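Uroporphyrinogen-III synthetase (PDB 3RE1) probably catalyses the cyclisation of the linear tetrapyrrole hydroxymethylbilane, with loss of water, to uroporphyrinogen III in porphyrin biosynthesis. Local coordinates at residues S42-E47 with P178-G183; I60-L65 with D86-Q91; P96-G101 with L128-L133. All blocks are in the same frame, centred on the assembly; numbering follows the deposited sequence.

The chain folds into two alpha/beta domains, one around a parallel five-stranded sheet, the other around a mixed sheet, joined by the antiparallel strands 47-50 and 166-176 of the latter. Interaction 1 lies where those linkers meet the five-stranded domain. Interactions 2 and 3 belong to the other domain and follow one another within the loop that interaction 1 closes. Their centres are about 21 Å apart, and Leu64 CD1 meets Trp97 CZ2 at 3.9 Å. The centre of interaction 1 lies about 37 Å from that of interaction 2 and about 35 Å from that of interaction 3. The second domain is thus one long insertion between the two linkers, consistent with the two-domain build of uroporphyrinogen-III synthases.

Interaction 1 of 3, residues S42-E47 with P178-G183; sequences SLPLLE and PQHAPG
Ala181 O, in the outer part of 178-183, accepts one hydrogen bond, from the hydroxyl of Thr184; Ser42 OG makes a weak one with Ser26 OG, and backbone bonds pair Leu43 with Leu19, Leu45 with Thr20 and Glu47 with Tyr176. Between 42-47 and 178-183 themselves the contact is van der Waals, carried by Pro178 and His180. His180 has CG anti to its carbonyl carbon (chi1 -73°), which turns the imidazole onto the other loop. Leu43 CD1 lies over one face, a CH-pi contact; Pro178 O sits above the opposite face, toward the rim. These loops are where the chain leaves the five-stranded domain after strand 39-42 and comes back to it after strand 166-176, beside the two-stranded linker that the family uses to join its domains. Pro44 O lies near the ring plane, but its 3.5 Å approach to His180 NE2 is too poorly angled for a hydrogen bond. The Pro44 and His180 side chains cross obliquely, Pro44 CG 4.0 Å from His180 NE2. Nearer the linker, Pro178 CG meets Glu47 CG at 3.5 Å, while Pro178 CD rests on the carbonyl of Leu45. Leu211 of helix 209-212 touches both His180 and Leu45.

Interaction 2 of 3, residues I60-L65 with D86-Q91; sequences IIFELL and DEVWPQ
Two helices finish side by side here, 54-62 and 75-88, with the CA atoms of Phe62 and Val88 6.5 Å apart and the chain leaving helical geometry at Glu63 and at Trp89. The indole of Trp89 bridges the gap. Its CG is anti to the carbonyl carbon (chi1 -68°), so the ring reaches over to 60-65 and the pyrrole N-H gives a hydrogen bond, Trp89 NE1 to Ile61 O, 3.0 Å long and nearly straight at 165°. The oxygen lies almost in the indole plane, but the donor stands well above the carbonyl plane instead of on a lone pair. Ile61 O also takes a weak bond from Leu64 N, so two N-H groups share this carbonyl at the end of the helix, and the bond fixes the rotation of the indole.

The far end of the ring is held by apolar contact. Leu65 CD2 comes in at the edge, 3.7 Å from Trp89 CH2, and Leu64 CB lies 4.0 Å from Trp89 CZ2. Val88 uses both of its branches: CG2 meets Ile61 CG2 at 3.9 Å, whereas CG1, anti to the backbone N, touches the edge of the Phe62 ring in its plane, 3.6 Å from CD1. Phe62 and Val88 cross at about a right angle, with the phenyl ring on the outside of the pair.

Beside this cluster, a salt bridge from Glu87 to Arg58 joins the two helices, and Asp86 OD1 is hydrogen-bonded to Tyr111 OH. Inward, Leu64 rests on Leu145 and Met147 of strand 143-148, while Ile61 packs on Leu170 of strand 166-176, so the 60-65 side of the contact lies against the mixed sheet.

Interaction 3 of 3, residues P96-G101 with L128-L133; sequences PWFSVG and LDHPRL
Phe98 makes the aromatic contacts. Its CG is anti to the carbonyl carbon (chi1 -52°), which carries the ring out from strand 97-99 to the start of helix 131-137. There the edge of Phe98 points at the face of the His130 ring in an offset edge-to-face pair, planes 78° apart and centroids 5.8 Å apart. Leu133 covers one face of the phenyl group: its CD1 makes a CH-pi contact, 3.7 Å from the centroid and 24° off the normal.

Among the van der Waals contacts, the first part of the Arg132 chain crosses the ring edge at about a right angle, with CG 3.6 Å from Phe98 CE2 and CB in the ring plane. The chain then bends at chi2, and NH1 ends 3.8 Å from Pro96 CG, packing against the pyrrolidine. The charge of Arg132 is met by a salt bridge from NH2 to Asp114.

Two further hydrogen bonds lie within the segments. Ser99 OG donates to Gly101 O at 3.1 Å, across the turn that leads into helix 102-110, with Gly101 as its N-cap residue. His130 holds the same position for helix 131-137, and its carbonyl oxygen receives a weak bond from Leu133 N.

Strand 97-99 runs between strands 69-72 and 115-116, parallel to both, and Phe98 shares backbone bonds with Val70 and Val72. Helix 131-137, on the connection from strand 115-116 to strand 143-148, covers the sheet here: Phe98 and Leu133 both touch Ala69, and His130 and Arg132 both touch Ser116.

Interaction 1 of 3, residues S42-E47 with P178-G183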
loop_
_atom_site.group_PDB
_atom_site.type_symbol
_atom_site.label_atom_id
_atom_site.label_comp_id
_atom_site.label_asym_id
_atom_site.label_seq_id
_atom_site.Cartn_x
_atom_site.Cartn_y
_atom_site.Cartn_z
ATOM N N SER A 42 -16.631 -6.766 -3.644
ATOM C CA SER A 42 -15.215 -6.790 -3.815
ATOM C C SER A 42 -14.780 -7.490 -5.071
ATOM O O SER A 42 -15.167 -8.615 -5.335
ATOM C CB SER A 42 -14.566 -7.412 -2.590
ATOM O OG SER A 42 -14.824 -6.596 -1.453
ATOM N N LEU A 43 -13.973 -6.780 -5.846
ATOM C CA LEU A 43 -13.312 -7.306 -7.033
ATOM C C LEU A 43 -11.793 -7.027 -6.872
ATOM O O LEU A 43 -11.308 -5.971 -7.287
ATOM C CB LEU A 43 -13.849 -6.614 -8.286
ATOM C CG LEU A 43 -13.077 -6.906 -9.574
ATOM C CD1 LEU A 43 -13.323 -8.336 -10.001
ATOM C CD2 LEU A 43 -13.506 -5.979 -10.662
ATOM N N PRO A 44 -11.038 -7.975 -6.270
ATOM C CA PRO A 44 -9.616 -7.811 -5.978
ATOM C C PRO A 44 -8.761 -7.562 -7.218
ATOM O O PRO A 44 -8.816 -8.322 -8.179
ATOM C CB PRO A 44 -9.252 -9.121 -5.287
ATOM C CG PRO A 44 -10.152 -10.123 -5.943
ATOM C CD PRO A 44 -11.467 -9.363 -6.013
ATOM N N LEU A 45 -7.972 -6.489 -7.180
ATOM C CA LEU A 45 -7.120 -6.114 -8.289
ATOM C C LEU A 45 -5.659 -6.374 -7.974
ATOM O O LEU A 45 -4.857 -6.556 -8.886
ATOM C CB LEU A 45 -7.345 -4.644 -8.633
ATOM C CG LEU A 45 -8.773 -4.246 -9.021
ATOM C CD1 LEU A 45 -8.770 -2.815 -9.456
ATOM C CD2 LEU A 45 -9.292 -5.115 -10.148
ATOM N N LEU A 46 -5.324 -6.399 -6.685
ATOM C CA LEU A 46 -3.966 -6.692 -6.227
ATOM C C LEU A 46 -3.890 -7.935 -5.381
ATOM O O LEU A 46 -4.774 -8.223 -4.588
ATOM C CB LEU A 46 -3.421 -5.552 -5.371
ATOM C CG LEU A 46 -3.060 -4.256 -6.056
ATOM C CD1 LEU A 46 -2.175 -4.556 -7.256
ATOM C CD2 LEU A 46 -4.347 -3.572 -6.457
ATOM N N GLU A 47 -2.798 -8.657 -5.537
ATOM C CA GLU A 47 -2.523 -9.774 -4.676
ATOM C C GLU A 47 -1.066 -9.715 -4.281
ATOM O O GLU A 47 -0.236 -9.264 -5.071
ATOM C CB GLU A 47 -2.820 -11.055 -5.418
ATOM C CG GLU A 47 -4.231 -11.557 -5.190
ATOM C CD GLU A 47 -4.402 -12.242 -3.842
ATOM O OE1 GLU A 47 -4.249 -11.562 -2.795
ATOM O OE2 GLU A 47 -4.703 -13.464 -3.832
ATOM N N PRO A 178 -4.961 -10.312 -10.141
ATOM C CA PRO A 178 -5.671 -11.577 -10.143
ATOM C C PRO A 178 -6.319 -11.842 -11.497
ATOM O O PRO A 178 -6.712 -10.914 -12.199
ATOM C CB PRO A 178 -6.707 -11.374 -9.050
ATOM C CG PRO A 178 -5.969 -10.543 -8.063
ATOM C CD PRO A 178 -5.256 -9.545 -8.915
ATOM N N GLN A 179 -6.404 -13.111 -11.868
ATOM C CA GLN A 179 -6.983 -13.491 -13.147
ATOM C C GLN A 179 -8.506 -13.299 -13.167
ATOM O O GLN A 179 -9.242 -14.040 -12.496
ATOM C CB GLN A 179 -6.611 -14.944 -13.481
ATOM C CG GLN A 179 -6.771 -15.302 -14.964
ATOM C CD GLN A 179 -6.124 -14.264 -15.903
ATOM O OE1 GLN A 179 -6.575 -14.075 -17.052
ATOM N NE2 GLN A 179 -5.067 -13.590 -15.420
ATOM N N HIS A 180 -8.950 -12.293 -13.934
ATOM C CA HIS A 180 -10.376 -11.951 -14.085
ATOM C C HIS A 180 -10.875 -12.031 -15.520
ATOM O O HIS A 180 -10.187 -11.617 -16.462
ATOM C CB HIS A 180 -10.664 -10.547 -13.561
ATOM C CG HIS A 180 -10.628 -10.444 -12.076
ATOM N ND1 HIS A 180 -10.344 -9.266 -11.421
ATOM C CD2 HIS A 180 -10.826 -11.374 -11.110
ATOM C CE1 HIS A 180 -10.374 -9.473 -10.116
ATOM N NE2 HIS A 180 -10.662 -10.746 -9.900
ATOM N N ALA A 181 -12.092 -12.547 -15.670
ATOM C CA ALA A 181 -12.734 -12.624 -16.975
ATOM C C ALA A 181 -12.917 -11.207 -17.528
ATOM O O ALA A 181 -13.321 -10.302 -16.791
ATOM C CB ALA A 181 -14.080 -13.334 -16.852
ATOM N N PRO A 182 -12.602 -11.000 -18.822
ATOM C CA PRO A 182 -12.713 -9.679 -19.448
ATOM C C PRO A 182 -14.087 -9.052 -19.295
ATOM O O PRO A 182 -15.116 -9.732 -19.376
ATOM C CB PRO A 182 -12.414 -9.969 -20.916
ATOM C CG PRO A 182 -11.439 -11.094 -20.841
ATOM C CD PRO A 182 -12.025 -11.982 -19.759
ATOM N N GLY A 183 -14.094 -7.749 -19.063
ATOM C CA GLY A 183 -15.347 -7.040 -18.898
ATOM C C GLY A 183 -16.058 -7.218 -17.563
ATOM O O GLY A 183 -17.082 -6.563 -17.333
#

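Interaction 2 of 3, residues I60-L65 with D86-Q91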
loop_
_atom_site.group_PDB
_atom_site.type_symbol
_atom_site.label_atom_id
_atom_site.label_comp_id
_atom_site.label_asym_id
_atom_site.label_seq_id
_atom_site.Cartn_x
_atom_site.Cartn_y
_atom_site.Cartn_z
ATOM N N ILE A 60 22.628 -11.098 2.278
ATOM C CA ILE A 60 22.365 -9.747 2.706
ATOM C C ILE A 60 21.679 -9.803 4.073
ATOM O O ILE A 60 21.964 -8.999 4.957
ATOM C CB ILE A 60 21.548 -8.940 1.673
ATOM C CG1 ILE A 60 20.991 -7.685 2.332
ATOM C CG2 ILE A 60 20.406 -9.746 1.128
ATOM C CD1 ILE A 60 20.544 -6.588 1.363
ATOM N N ILE A 61 20.804 -10.786 4.251
ATOM C CA ILE A 61 20.146 -10.995 5.536
ATOM C C ILE A 61 21.142 -11.259 6.661
ATOM O O ILE A 61 21.042 -10.668 7.702
ATOM C CB ILE A 61 19.155 -12.164 5.466
ATOM C CG1 ILE A 61 17.859 -11.720 4.767
ATOM C CG2 ILE A 61 18.861 -12.702 6.878
ATOM C CD1 ILE A 61 17.951 -10.772 3.559
ATOM N N PHE A 62 22.114 -12.138 6.439
ATOM C CA PHE A 62 23.154 -12.408 7.437
ATOM C C PHE A 62 24.039 -11.182 7.752
ATOM O O PHE A 62 24.482 -10.997 8.899
ATOM C CB PHE A 62 24.037 -13.572 6.978
ATOM C CG PHE A 62 25.039 -14.018 8.009
ATOM C CD1 PHE A 62 24.700 -15.005 8.937
ATOM C CD2 PHE A 62 26.322 -13.446 8.070
ATOM C CE1 PHE A 62 25.609 -15.442 9.903
ATOM C CE2 PHE A 62 27.240 -13.863 9.038
ATOM C CZ PHE A 62 26.875 -14.892 9.961
ATOM N N GLU A 63 24.292 -10.343 6.748
ATOM C CA GLU A 63 25.096 -9.142 6.981
ATOM C C GLU A 63 24.333 -7.843 7.242
ATOM O O GLU A 63 24.868 -6.774 7.013
ATOM C CB GLU A 63 26.113 -8.947 5.853
ATOM C CG GLU A 63 27.317 -9.899 5.978
ATOM C CD GLU A 63 28.404 -9.598 4.971
ATOM O OE1 GLU A 63 29.266 -8.711 5.244
ATOM O OE2 GLU A 63 28.383 -10.247 3.895
ATOM N N LEU A 64 23.101 -7.947 7.743
ATOM C CA LEU A 64 22.255 -6.781 8.057
ATOM C C LEU A 64 22.986 -5.708 8.818
ATOM O O LEU A 64 22.660 -4.558 8.699
ATOM C CB LEU A 64 21.022 -7.177 8.869
ATOM C CG LEU A 64 19.880 -7.755 8.065
ATOM C CD1 LEU A 64 18.753 -8.098 9.009
ATOM C CD2 LEU A 64 19.415 -6.802 7.022
ATOM N N LEU A 65 23.992 -6.106 9.582
ATOM C CA LEU A 65 24.766 -5.150 10.346
ATOM C C LEU A 65 25.570 -4.222 9.466
ATOM O O LEU A 65 26.021 -3.180 9.920
ATOM C CB LEU A 65 25.688 -5.861 11.328
ATOM C CG LEU A 65 25.041 -6.804 12.344
ATOM C CD1 LEU A 65 26.126 -7.251 13.346
ATOM C CD2 LEU A 65 23.865 -6.159 13.048
ATOM N N ASP A 86 14.337 -14.700 11.371
ATOM C CA ASP A 86 14.167 -15.839 12.260
ATOM C C ASP A 86 14.853 -17.091 11.746
ATOM O O ASP A 86 15.219 -17.980 12.514
ATOM C CB ASP A 86 12.692 -16.138 12.453
ATOM C CG ASP A 86 12.467 -17.243 13.438
ATOM O OD1 ASP A 86 12.631 -16.978 14.649
ATOM O OD2 ASP A 86 12.130 -18.365 12.995
ATOM N N GLU A 87 15.033 -17.159 10.443
ATOM C CA GLU A 87 15.658 -18.317 9.865
ATOM C C GLU A 87 17.171 -18.302 9.986
ATOM O O GLU A 87 17.774 -19.343 10.232
ATOM C CB GLU A 87 15.267 -18.410 8.409
ATOM C CG GLU A 87 15.861 -19.573 7.658
ATOM C CD GLU A 87 15.094 -19.846 6.375
ATOM O OE1 GLU A 87 13.986 -20.447 6.460
ATOM O OE2 GLU A 87 15.580 -19.441 5.286
ATOM N N VAL A 88 17.779 -17.133 9.805
ATOM C CA VAL A 88 19.248 -16.996 9.826
ATOM C C VAL A 88 19.812 -16.489 11.164
ATOM O O VAL A 88 20.857 -16.929 11.593
ATOM C CB VAL A 88 19.737 -16.045 8.679
ATOM C CG1 VAL A 88 21.273 -15.962 8.656
ATOM C CG2 VAL A 88 19.218 -16.514 7.327
ATOM N N TRP A 89 19.119 -15.555 11.800
ATOM C CA TRP A 89 19.520 -15.016 13.092
ATOM C C TRP A 89 18.977 -15.812 14.276
ATOM O O TRP A 89 17.764 -15.821 14.515
ATOM C CB TRP A 89 19.034 -13.571 13.226
ATOM C CG TRP A 89 19.729 -12.660 12.300
ATOM C CD1 TRP A 89 19.691 -12.683 10.940
ATOM C CD2 TRP A 89 20.628 -11.617 12.659
ATOM N NE1 TRP A 89 20.505 -11.725 10.440
ATOM C CE2 TRP A 89 21.096 -11.054 11.470
ATOM C CE3 TRP A 89 21.079 -11.109 13.872
ATOM C CZ2 TRP A 89 22.004 -10.008 11.457
ATOM C CZ3 TRP A 89 21.959 -10.069 13.858
ATOM C CH2 TRP A 89 22.423 -9.534 12.666
ATOM N N PRO A 90 19.865 -16.461 15.049
ATOM C CA PRO A 90 19.392 -17.183 16.242
ATOM C C PRO A 90 18.707 -16.222 17.227
ATOM O O PRO A 90 18.020 -16.648 18.140
ATOM C CB PRO A 90 20.675 -17.782 16.813
ATOM C CG PRO A 90 21.601 -17.895 15.607
ATOM C CD PRO A 90 21.319 -16.642 14.846
ATOM N N GLN A 91 18.880 -14.924 17.000
ATOM C CA GLN A 91 18.269 -13.877 17.797
ATOM C C GLN A 91 18.061 -12.658 16.914
ATOM O O GLN A 91 18.717 -12.506 15.866
ATOM C CB GLN A 91 19.188 -13.489 18.948
ATOM C CG GLN A 91 18.800 -14.073 20.277
ATOM C CD GLN A 91 19.815 -13.773 21.392
ATOM O OE1 GLN A 91 19.476 -13.823 22.578
ATOM N NE2 GLN A 91 21.058 -13.476 21.015
#

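Interaction 3 of 3, residues P96-G101 with L128-L133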
loop_
_atom_site.group_PDB
_atom_site.type_symbol
_atom_site.label_atom_id
_atom_site.label_comp_id
_atom_site.label_asym_id
_atom_site.label_seq_id
_atom_site.Cartn_x
_atom_site.Cartn_y
_atom_site.Cartn_z
ATOM N N PRO A 96 18.881 -0.358 14.684
ATOM C CA PRO A 96 17.684 0.478 14.512
ATOM C C PRO A 96 16.881 0.068 13.304
ATOM O O PRO A 96 17.430 -0.132 12.217
ATOM C CB PRO A 96 18.253 1.882 14.353
ATOM C CG PRO A 96 19.575 1.828 15.057
ATOM C CD PRO A 96 20.103 0.466 14.707
ATOM N N TRP A 97 15.579 -0.103 13.519
ATOM C CA TRP A 97 14.631 -0.481 12.481
ATOM C C TRP A 97 13.516 0.554 12.545
ATOM O O TRP A 97 13.151 1.017 13.635
ATOM C CB TRP A 97 14.066 -1.882 12.750
ATOM C CG TRP A 97 14.956 -3.006 12.289
ATOM C CD1 TRP A 97 16.272 -3.201 12.607
ATOM C CD2 TRP A 97 14.590 -4.089 11.424
ATOM N NE1 TRP A 97 16.749 -4.321 11.968
ATOM C CE2 TRP A 97 15.730 -4.888 11.252
ATOM C CE3 TRP A 97 13.410 -4.452 10.779
ATOM C CZ2 TRP A 97 15.724 -6.035 10.440
ATOM C CZ3 TRP A 97 13.410 -5.600 9.969
ATOM C CH2 TRP A 97 14.556 -6.364 9.807
ATOM N N PHE A 98 12.967 0.915 11.385
ATOM C CA PHE A 98 11.918 1.910 11.341
ATOM C C PHE A 98 10.804 1.514 10.411
ATOM O O PHE A 98 10.994 0.647 9.540
ATOM C CB PHE A 98 12.526 3.251 10.915
ATOM C CG PHE A 98 13.721 3.656 11.736
ATOM C CD1 PHE A 98 14.970 3.182 11.432
ATOM C CD2 PHE A 98 13.586 4.478 12.853
ATOM C CE1 PHE A 98 16.083 3.544 12.198
ATOM C CE2 PHE A 98 14.715 4.851 13.613
ATOM C CZ PHE A 98 15.949 4.376 13.278
ATOM N N SER A 99 9.653 2.175 10.580
ATOM C CA SER A 99 8.473 2.010 9.698
ATOM C C SER A 99 7.748 3.335 9.571
ATOM O O SER A 99 7.948 4.237 10.388
ATOM C CB SER A 99 7.501 0.987 10.290
ATOM O OG SER A 99 7.188 1.307 11.644
ATOM N N VAL A 100 6.889 3.449 8.564
ATOM C CA VAL A 100 6.114 4.675 8.372
ATOM C C VAL A 100 4.958 4.686 9.368
ATOM O O VAL A 100 4.792 5.649 10.139
ATOM C CB VAL A 100 5.572 4.777 6.935
ATOM C CG1 VAL A 100 6.707 5.135 5.969
ATOM C CG2 VAL A 100 4.919 3.445 6.524
ATOM N N GLY A 101 4.179 3.603 9.375
ATOM C CA GLY A 101 3.057 3.500 10.293
ATOM C C GLY A 101 3.300 2.589 11.484
ATOM O O GLY A 101 4.163 1.724 11.452
ATOM N N LEU A 128 11.878 10.801 7.824
ATOM C CA LEU A 128 13.165 11.432 7.563
ATOM C C LEU A 128 13.611 12.312 8.710
ATOM O O LEU A 128 14.810 12.464 8.953
ATOM C CB LEU A 128 13.052 12.278 6.300
ATOM C CG LEU A 128 14.296 12.402 5.435
ATOM C CD1 LEU A 128 14.594 11.059 4.769
ATOM C CD2 LEU A 128 14.088 13.521 4.392
ATOM N N ASP A 129 12.646 12.893 9.416
ATOM C CA ASP A 129 12.957 13.759 10.557
ATOM C C ASP A 129 13.005 13.040 11.909
ATOM O O ASP A 129 13.266 13.668 12.928
ATOM C CB ASP A 129 11.945 14.904 10.635
ATOM C CG ASP A 129 12.131 15.919 9.526
ATOM O OD1 ASP A 129 12.245 15.515 8.334
ATOM O OD2 ASP A 129 12.150 17.128 9.853
ATOM N N HIS A 130 12.748 11.738 11.928
ATOM C CA HIS A 130 12.728 10.992 13.168
ATOM C C HIS A 130 14.136 10.956 13.760
ATOM O O HIS A 130 15.031 10.364 13.175
ATOM C CB HIS A 130 12.240 9.584 12.878
ATOM C CG HIS A 130 11.849 8.800 14.091
ATOM N ND1 HIS A 130 11.373 7.507 14.011
ATOM C CD2 HIS A 130 11.834 9.121 15.403
ATOM C CE1 HIS A 130 11.079 7.069 15.221
ATOM N NE2 HIS A 130 11.351 8.030 16.086
ATOM N N PRO A 131 14.344 11.587 14.931
ATOM C CA PRO A 131 15.661 11.729 15.590
ATOM C C PRO A 131 16.404 10.403 15.652
ATOM O O PRO A 131 17.584 10.288 15.300
ATOM C CB PRO A 131 15.290 12.210 16.988
ATOM C CG PRO A 131 14.058 13.027 16.742
ATOM C CD PRO A 131 13.280 12.208 15.741
ATOM N N ARG A 132 15.682 9.402 16.111
ATOM C CA ARG A 132 16.203 8.070 16.227
ATOM C C ARG A 132 16.896 7.718 14.909
ATOM O O ARG A 132 18.020 7.216 14.900
ATOM C CB ARG A 132 15.027 7.141 16.493
ATOM C CG ARG A 132 15.390 5.782 16.984
ATOM C CD ARG A 132 15.675 5.737 18.462
ATOM N NE ARG A 132 15.881 4.343 18.820
ATOM C CZ ARG A 132 16.873 3.603 18.327
ATOM N NH1 ARG A 132 17.748 4.135 17.471
ATOM N NH2 ARG A 132 17.001 2.336 18.685
ATOM N N LEU A 133 16.221 8.005 13.796
ATOM C CA LEU A 133 16.738 7.702 12.474
ATOM C C LEU A 133 17.914 8.594 12.108
ATOM O O LEU A 133 18.906 8.125 11.560
ATOM C CB LEU A 133 15.634 7.853 11.426
ATOM C CG LEU A 133 16.092 7.509 9.999
ATOM C CD1 LEU A 133 16.578 6.057 9.956
ATOM C CD2 LEU A 133 14.981 7.765 8.983
#